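Local coordinates for protein farnesyl pyrophosphate synthase (Pseudomonas aeruginosa, PDB 3ZOU) that probably catalyses the head-to-tail condensation of isopentenyl diphosphate with allylic diphosphates, including geranyl diphosphate, to build farnesyl diphosphate, at residues 156-159 with 160-163. Numbering follows the deposited sequence.
With GPP (geranyl diphosphate), chain E.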
ATOM      1  N   GLY A 156       1.777   9.432  -8.649  1.00  8.54           N
ATOM      2  CA  GLY A 156       2.476  10.277  -9.653  1.00  8.70           C
ATOM      3  C   GLY A 156       1.565  11.356 -10.208  1.00 10.01           C
ATOM      4  O   GLY A 156       1.941  12.504 -10.280  1.00  9.31           O
ATOM      5  N   GLY A 157       0.350  10.987 -10.573  1.00  9.00           N
ATOM      6  CA  GLY A 157      -0.559  11.990 -11.082  1.00  9.32           C
ATOM      7  C   GLY A 157      -0.927  13.047 -10.091  1.00  9.69           C
ATOM      8  O   GLY A 157      -1.115  14.208 -10.467  1.00 11.22           O
ATOM      9  N   GLN A 158      -1.071  12.689  -8.829  1.00  9.72           N
ATOM     10  CA  GLN A 158      -1.335  13.655  -7.773  1.00 11.04           C
ATOM     11  C   GLN A 158      -0.150  14.606  -7.693  1.00 11.12           C
ATOM     12  O   GLN A 158      -0.392  15.807  -7.578  1.00 11.68           O
ATOM     13  CB  GLN A 158      -1.623  12.976  -6.457  1.00 13.97           C
ATOM     14  CG  GLN A 158      -1.991  13.951  -5.354  1.00 17.65           C
ATOM     15  CD  GLN A 158      -3.383  14.590  -5.402  1.00 21.55           C
ATOM     16  OE1 GLN A 158      -4.060  14.558  -6.563  1.00 26.13           O
ATOM     17  NE2 GLN A 158      -3.865  15.137  -4.341  1.00 17.48           N
ATOM     18  N   ALA A 159       1.044  14.082  -7.768  1.00 10.18           N
ATOM     19  CA  ALA A 159       2.271  14.919  -7.729  1.00 10.91           C
ATOM     20  C   ALA A 159       2.316  15.807  -8.956  1.00 12.31           C
ATOM     21  O   ALA A 159       2.692  16.946  -8.850  1.00 15.04           O
ATOM     22  CB  ALA A 159       3.510  14.064  -7.632  1.00 11.58           C
ATOM     23  N   ILE A 160       1.925  15.313 -10.108  1.00 10.95           N
ATOM     24  CA  ILE A 160       1.960  16.126 -11.332  1.00 12.29           C
ATOM     25  C   ILE A 160       0.929  17.237 -11.178  1.00 12.80           C
ATOM     26  O   ILE A 160       1.220  18.380 -11.569  1.00 16.93           O
ATOM     27  CB  ILE A 160       1.690  15.271 -12.587  1.00 12.72           C
ATOM     28  CG1 ILE A 160       2.842  14.338 -12.848  1.00 13.49           C
ATOM     29  CG2 ILE A 160       1.446  16.153 -13.820  1.00 13.31           C
ATOM     30  CD1 ILE A 160       2.578  13.247 -13.839  1.00 14.01           C
ATOM     31  N   ASP A 161      -0.288  16.950 -10.670  1.00 13.34           N
ATOM     32  CA  ASP A 161      -1.346  17.952 -10.420  1.00 15.98           C
ATOM     33  C   ASP A 161      -0.823  19.031  -9.463  1.00 18.72           C
ATOM     34  O   ASP A 161      -0.843  20.263  -9.775  1.00 21.66           O
ATOM     35  CB  ASP A 161      -2.596  17.289  -9.907  1.00 16.70           C
ATOM     36  CG  ASP A 161      -3.838  18.180  -9.925  1.00 22.02           C
ATOM     37  OD1 ASP A 161      -3.869  19.154 -10.710  1.00 26.57           O
ATOM     38  OD2 ASP A 161      -4.829  17.783  -9.298  1.00 22.33           O
ATOM     39  N   LEU A 162      -0.255  18.610  -8.364  1.00 18.39           N
ATOM     40  CA  LEU A 162       0.280  19.555  -7.415  1.00 22.45           C
ATOM     41  C   LEU A 162       1.395  20.381  -7.982  1.00 21.61           C
ATOM     42  O   LEU A 162       1.473  21.550  -7.675  1.00 27.77           O
ATOM     43  CB  LEU A 162       0.741  18.830  -6.155  1.00 24.59           C
ATOM     44  CG  LEU A 162      -0.504  18.415  -5.356  1.00 26.61           C
ATOM     45  CD1 LEU A 162       0.024  17.556  -4.216  1.00 30.21           C
ATOM     46  CD2 LEU A 162      -1.355  19.552  -4.791  1.00 29.16           C
ATOM     47  N   GLY A 163       2.261  19.797  -8.804  1.00 22.37           N
ATOM     48  CA  GLY A 163       3.445  20.464  -9.361  1.00 21.13           C
ATOM     49  C   GLY A 163       3.150  21.341 -10.560  1.00 25.77           C
ATOM     50  O   GLY A 163       4.023  22.073 -11.028  1.00 26.26           O
TER
HETATM   51  C1  GPP E1297      -8.995  13.805  -6.462  0.75 24.44           C
HETATM   52  O1  GPP E1297      -8.740  14.844  -7.440  0.75 23.12           O
HETATM   53  C2  GPP E1297      -7.742  13.034  -6.215  0.75 24.40           C
HETATM   54  C3  GPP E1297      -7.398  11.939  -6.936  0.75 19.26           C
HETATM   55  C4  GPP E1297      -8.385  11.413  -7.897  0.75 19.73           C
HETATM   56  C5  GPP E1297      -6.184  11.167  -6.673  0.75 20.99           C
HETATM   57  C6  GPP E1297      -5.626  11.526  -5.279  0.75 23.68           C
HETATM   58  C7  GPP E1297      -4.334  10.860  -5.147  0.75 20.89           C
HETATM   59  C8  GPP E1297      -3.581  10.763  -4.061  0.75 18.35           C
HETATM   60  C9  GPP E1297      -3.880  11.287  -2.646  0.75 14.22           C
HETATM   61  C10 GPP E1297      -2.349  10.009  -4.451  0.75 17.15           C
HETATM   62  PA  GPP E1297      -9.340  16.310  -7.199  0.75 22.68           P
HETATM   63  O1A GPP E1297      -8.707  16.911  -5.915  0.75 17.85           O
HETATM   64  O2A GPP E1297      -9.048  17.068  -8.480  0.75 26.15           O
HETATM   65  O3A GPP E1297     -10.905  15.951  -7.154  0.75 28.28           O
HETATM   66  PB  GPP E1297     -11.967  16.143  -5.952  0.75 31.68           P
HETATM   67  O1B GPP E1297     -11.136  16.562  -4.747  0.75 23.10           O
HETATM   68  O2B GPP E1297     -12.920  17.237  -6.392  0.75 34.91           O
HETATM   69  O3B GPP E1297     -12.554  14.733  -5.900  0.75 31.34           O
HETATM   70  O   HOH W   1      -5.902  16.188  -7.140  1.00 25.66           O
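On helix 154-163, which lines the geranyl diphosphate pocket of this largely helical prenyl synthase, Q158 and D161 lie one turn apart and meet through water. A water lies 2.5 Å from Q158 OE1, a short separation, and 2.9 Å from D161 OD2, bridging the two; Q158 OE1 and D161 OD2 themselves stay 4.3 Å apart. With CG anti to the backbone N (chi1 -176°) and the chain bent at chi2 (74°), the Q158 side chain runs alongside the geranyl tail, its CB 3.7 Å from C10 of the ligand and its OE1 3.6 Å from C6. At the other end of the amide, NE2 is hydrogen-bonded to D84 OD1; D84 also binds magnesium. D161 OD2 forms a salt bridge with K181, which also binds the ligand. Beneath these side chains the backbone is regular helix, with i to i+4 bonds from D161 N to G157 O and from L162 N to Q158 O, both 2.9 Å. On another side of the helix, I160 CG1 packs 3.3 Å from G156 O, and L29 of the second subunit touches I160. The D84 carboxylate, accepting from NE2, favours this orientation of the Q158 amide, and the carboxylate of D161 probably tempers the charge of K181 beside the diphosphate.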